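Local coordinates for DNA sulfur modification protein DndE (Escherichia coli, PDB 4LRV) that takes part in DNA phosphorothioation, the sulfur modification of the DNA backbone, and probably does so by binding DNA, at the interface of chains A and B. Coordinates in Å, arbitrary orientation; residue numbers count along the deposited sequence, not the author numbering. Chains: chain A/B, DNA sulfur modification protein DndE.

Contact 1: the interface of chains A and B. Residues chain A 14, 28, 58-59; chain B 20, 23-26, 105.
A:Leu59 and B:Leu20 reach toward each other tip to tip, and their methyls make the apolar centre of this patch: CD1 of A:Leu59 lies 3.5 Å from CD1 of B:Leu20. The other branch of A:Leu59, CD2, turns to the methyl CG2 of B:Thr24, whose side chain it crosses at about a right angle. That same threonine methyl lies against one face of the carboxylate of A:Glu14, with CG2 3.5 Å from the carboxylate carbon CD, the two side chains meeting at a slant. B:Thr24 can offer its methyl because its hydroxyl OG1 occupies the cramped place between backbone N and carbonyl carbon (chi1 63°) and bonds back to B:Leu20 O at 2.9 Å, from above the carbonyl plane.

The glutamate is itself held firmly from within chain A. Its OE1 accepts two bonds from A:Thr58: the backbone N comes in at 2.9 Å from well above the carboxylate plane, and the hydroxyl OG1 meets the syn lone pair of OE1. OE2 takes the backbone N of A:Leu59 on its syn side at 3.3 Å. Three donors thus fix the rotation of the carboxylate and would tend to stabilise its charge. A:Thr58 then faces chain B with both branches, OG1 3.4 Å from CB of B:Tyr23 and CG2 against CD1 of B:Leu20.

At the margin, the ring carbon CG of A:Pro28 rests near the backbone N of B:Gly25, while the alpha carbon CA of A:Leu59 packs near B:Leu105 O. In the fold, helix 11-23 and the segment just before strand 61-62 of chain A receive the C-terminal end of helix 11-23 of chain B and the turn that follows it.

Contact 2: the interface of chains A and B. Residues chain A 11, 15, 18, 58; chain B 22-23.
Helix 11-23 serves both chains here, but with different parts: chain A presents side chains from its first two turns, A:Arg11, A:Asp15 and A:Lys18, while chain B brings the C-terminal end of the same helix, B:Gly22 and B:Tyr23. A:Arg11 and B:Tyr23 meet edge to face. The guanidinium turns one face to the tyrosine ring, whose CD1 stands 3.3 Å from NH2. The two planes are nearly perpendicular, 87° apart. The ring therefore points its rim at the guanidinium, with NH2 lying in the plane of the ring at that edge, and this is not a parallel stack. CD1 sits toward the rim of the guanidinium, 3.5 Å from its central carbon CZ. The arginine gets there by leaving its helix with CG anti to the backbone N and then bending at chi2 (73°), which brings the planar group up to the edge of the ring.

A:Lys18 works differently. Its chain runs out almost fully extended, and the ammonium group NZ donates a hydrogen bond of 3.0 Å to the backbone carbonyl B:Gly22 O, tilted 18° from the carbonyl plane. A positive group at the carbonyl end of a helix would be expected to suit the helix dipole, so the lysine may act as a cap supplied by the neighbouring chain.

Between the arginine and the lysine, a water extends the polar link to the next carbonyl. It lies at the edge of the A:Arg11 guanidinium, in its plane, and meets NH1 at 3.0 Å. It also meets the carboxylate oxygen OD1 of A:Asp15, so arginine and aspartate of one chain hold it jointly. On the chain B side, the same water lies 2.9 Å from the backbone oxygen B:Tyr23 O.

Contact 1: the interface of chains A and B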
loop_
_atom_site.group_PDB
_atom_site.type_symbol
_atom_site.label_atom_id
_atom_site.label_comp_id
_atom_site.label_asym_id
_atom_site.label_seq_id
_atom_site.Cartn_x
_atom_site.Cartn_y
_atom_site.Cartn_z
ATOM N N GLU A 14 1.254 -19.350 -14.726
ATOM C CA GLU A 14 0.212 -18.339 -14.561
ATOM C C GLU A 14 -0.910 -18.879 -13.688
ATOM O O GLU A 14 -1.371 -18.205 -12.764
ATOM C CB GLU A 14 -0.354 -17.877 -15.906
ATOM C CG GLU A 14 0.234 -16.560 -16.408
ATOM C CD GLU A 14 -0.543 -15.957 -17.591
ATOM O OE1 GLU A 14 -1.461 -16.632 -18.123
ATOM O OE2 GLU A 14 -0.238 -14.795 -17.974
ATOM N N PRO A 28 -0.659 -11.568 -9.000
ATOM C CA PRO A 28 0.253 -12.427 -9.776
ATOM C C PRO A 28 1.638 -11.816 -10.009
ATOM O O PRO A 28 2.647 -12.504 -9.855
ATOM C CB PRO A 28 -0.482 -12.622 -11.103
ATOM C CG PRO A 28 -1.918 -12.343 -10.804
ATOM C CD PRO A 28 -1.914 -11.290 -9.729
ATOM N N THR A 58 -1.050 -16.421 -20.956
ATOM C CA THR A 58 -2.043 -15.575 -21.581
ATOM C C THR A 58 -1.519 -14.172 -21.895
ATOM O O THR A 58 -1.838 -13.609 -22.940
ATOM C CB THR A 58 -3.255 -15.466 -20.648
ATOM O OG1 THR A 58 -3.674 -16.783 -20.283
ATOM C CG2 THR A 58 -4.402 -14.733 -21.313
ATOM N N LEU A 59 -0.714 -13.615 -20.993
ATOM C CA LEU A 59 -0.377 -12.193 -21.036
ATOM C C LEU A 59 1.092 -11.911 -21.285
ATOM O O LEU A 59 1.946 -12.481 -20.615
ATOM C CB LEU A 59 -0.792 -11.527 -19.716
ATOM C CG LEU A 59 -2.167 -10.862 -19.644
ATOM C CD1 LEU A 59 -3.200 -11.591 -20.504
ATOM C CD2 LEU A 59 -2.640 -10.748 -18.188
ATOM N N LEU B 20 -9.940 -12.796 -18.846
ATOM C CA LEU B 20 -8.559 -12.615 -18.416
ATOM C C LEU B 20 -8.394 -12.960 -16.936
ATOM O O LEU B 20 -7.388 -13.536 -16.532
ATOM C CB LEU B 20 -8.112 -11.174 -18.674
ATOM C CG LEU B 20 -6.716 -11.059 -19.264
ATOM C CD1 LEU B 20 -6.683 -11.808 -20.587
ATOM C CD2 LEU B 20 -6.337 -9.605 -19.467
ATOM N N TYR B 23 -8.079 -16.830 -16.390
ATOM C CA TYR B 23 -6.758 -17.393 -16.688
ATOM C C TYR B 23 -5.677 -16.930 -15.708
ATOM O O TYR B 23 -4.903 -17.730 -15.194
ATOM C CB TYR B 23 -6.327 -17.041 -18.116
ATOM C CG TYR B 23 -7.105 -17.752 -19.201
ATOM C CD1 TYR B 23 -7.065 -19.137 -19.316
ATOM C CD2 TYR B 23 -7.860 -17.039 -20.133
ATOM C CE1 TYR B 23 -7.770 -19.798 -20.310
ATOM C CE2 TYR B 23 -8.571 -17.699 -21.136
ATOM C CZ TYR B 23 -8.519 -19.077 -21.213
ATOM O OH TYR B 23 -9.211 -19.747 -22.198
ATOM N N THR B 24 -5.603 -15.631 -15.476
ATOM C CA THR B 24 -4.684 -15.105 -14.492
ATOM C C THR B 24 -5.595 -14.769 -13.346
ATOM O O THR B 24 -6.778 -15.086 -13.404
ATOM C CB THR B 24 -3.954 -13.850 -15.002
ATOM O OG1 THR B 24 -4.898 -12.798 -15.241
ATOM C CG2 THR B 24 -3.202 -14.155 -16.287
ATOM N N GLY B 25 -5.088 -14.149 -12.297
ATOM C CA GLY B 25 -5.989 -13.733 -11.232
ATOM C C GLY B 25 -6.287 -12.242 -11.273
ATOM O O GLY B 25 -7.028 -11.725 -10.431
ATOM N N ILE B 26 -5.717 -11.546 -12.257
ATOM C CA ILE B 26 -5.789 -10.085 -12.291
ATOM C C ILE B 26 -7.215 -9.592 -12.396
ATOM O O ILE B 26 -8.026 -10.174 -13.127
ATOM C CB ILE B 26 -4.912 -9.486 -13.412
ATOM C CG1 ILE B 26 -4.807 -7.978 -13.244
ATOM C CG2 ILE B 26 -5.457 -9.833 -14.791
ATOM C CD1 ILE B 26 -3.910 -7.335 -14.259
ATOM N N LEU B 105 -2.358 -6.964 -25.106
ATOM C CA LEU B 105 -1.720 -7.642 -23.982
ATOM C C LEU B 105 -1.678 -9.165 -24.167
ATOM O O LEU B 105 -1.006 -9.875 -23.413
ATOM C CB LEU B 105 -2.455 -7.324 -22.678
ATOM C CG LEU B 105 -2.321 -5.975 -21.976
ATOM C CD1 LEU B 105 -3.222 -5.965 -20.723
ATOM C CD2 LEU B 105 -0.908 -5.697 -21.577
#

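Contact 2: the interface of chains A and B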
loop_
_atom_site.group_PDB
_atom_site.type_symbol
_atom_site.label_atom_id
_atom_site.label_comp_id
_atom_site.label_asym_id
_atom_site.label_seq_id
_atom_site.Cartn_x
_atom_site.Cartn_y
_atom_site.Cartn_z
ATOM N N ARG A 11 1.803 -21.148 -19.146
ATOM C CA ARG A 11 0.434 -21.330 -18.722
ATOM C C ARG A 11 0.432 -21.999 -17.350
ATOM O O ARG A 11 -0.226 -21.517 -16.414
ATOM C CB ARG A 11 -0.333 -22.162 -19.755
ATOM C CG ARG A 11 -1.749 -22.533 -19.352
ATOM C CD ARG A 11 -2.687 -21.344 -19.410
ATOM N NE ARG A 11 -4.045 -21.749 -19.075
ATOM C CZ ARG A 11 -4.708 -21.375 -17.984
ATOM N NH1 ARG A 11 -4.151 -20.546 -17.099
ATOM N NH2 ARG A 11 -5.950 -21.827 -17.784
ATOM N N ASP A 15 -1.321 -20.109 -13.984
ATOM C CA ASP A 15 -2.385 -20.773 -13.257
ATOM C C ASP A 15 -2.087 -20.931 -11.765
ATOM O O ASP A 15 -2.972 -20.750 -10.933
ATOM C CB ASP A 15 -2.685 -22.128 -13.905
ATOM C CG ASP A 15 -3.900 -22.784 -13.317
ATOM O OD1 ASP A 15 -4.803 -22.064 -12.816
ATOM O OD2 ASP A 15 -3.949 -24.031 -13.353
ATOM N N LYS A 18 -2.368 -17.515 -10.099
ATOM C CA LYS A 18 -3.779 -17.201 -9.907
ATOM C C LYS A 18 -4.342 -17.805 -8.615
ATOM O O LYS A 18 -5.158 -17.178 -7.939
ATOM C CB LYS A 18 -4.599 -17.694 -11.109
ATOM C CG LYS A 18 -6.119 -17.613 -10.898
ATOM C CD LYS A 18 -6.902 -18.520 -11.827
ATOM C CE LYS A 18 -8.330 -18.695 -11.317
ATOM N NZ LYS A 18 -9.139 -19.613 -12.181
ATOM N N THR A 58 -1.050 -16.421 -20.956
ATOM C CA THR A 58 -2.043 -15.575 -21.581
ATOM C C THR A 58 -1.519 -14.172 -21.895
ATOM O O THR A 58 -1.838 -13.609 -22.940
ATOM C CB THR A 58 -3.255 -15.466 -20.648
ATOM O OG1 THR A 58 -3.674 -16.783 -20.283
ATOM C CG2 THR A 58 -4.402 -14.733 -21.313
ATOM N N GLY B 22 -10.204 -15.216 -15.399
ATOM C CA GLY B 22 -10.265 -16.678 -15.310
ATOM C C GLY B 22 -8.907 -17.362 -15.486
ATOM O O GLY B 22 -8.619 -18.358 -14.811
ATOM N N TYR B 23 -8.079 -16.830 -16.390
ATOM C CA TYR B 23 -6.758 -17.393 -16.688
ATOM C C TYR B 23 -5.677 -16.930 -15.708
ATOM O O TYR B 23 -4.903 -17.730 -15.194
ATOM C CB TYR B 23 -6.327 -17.041 -18.116
ATOM C CG TYR B 23 -7.105 -17.752 -19.201
ATOM C CD1 TYR B 23 -7.065 -19.137 -19.316
ATOM C CD2 TYR B 23 -7.860 -17.039 -20.133
ATOM C CE1 TYR B 23 -7.770 -19.798 -20.310
ATOM C CE2 TYR B 23 -8.571 -17.699 -21.136
ATOM C CZ TYR B 23 -8.519 -19.077 -21.213
ATOM O OH TYR B 23 -9.211 -19.747 -22.198
HETATM O O HOH W 1 -5.731 -20.441 -14.523
#

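Contact 1 and contact 2 are neighbouring patches of one interface, the centres of their C-alpha atoms about 5 Å apart, and A:Thr58 and B:Tyr23 belong to both. Helix 11-23 of each chain also runs through the pair. Contact 1 supplies mainly apolar packing, while contact 2 adds polar and water-mediated links at the helix end. Because the same helix plays different roles in the two chains and the interface is not an exact two-fold, each copy could offer one surface to one neighbour and another to the next. That would suit the eight copies of the deposited assembly, though these contacts alone do not establish the biological oligomer.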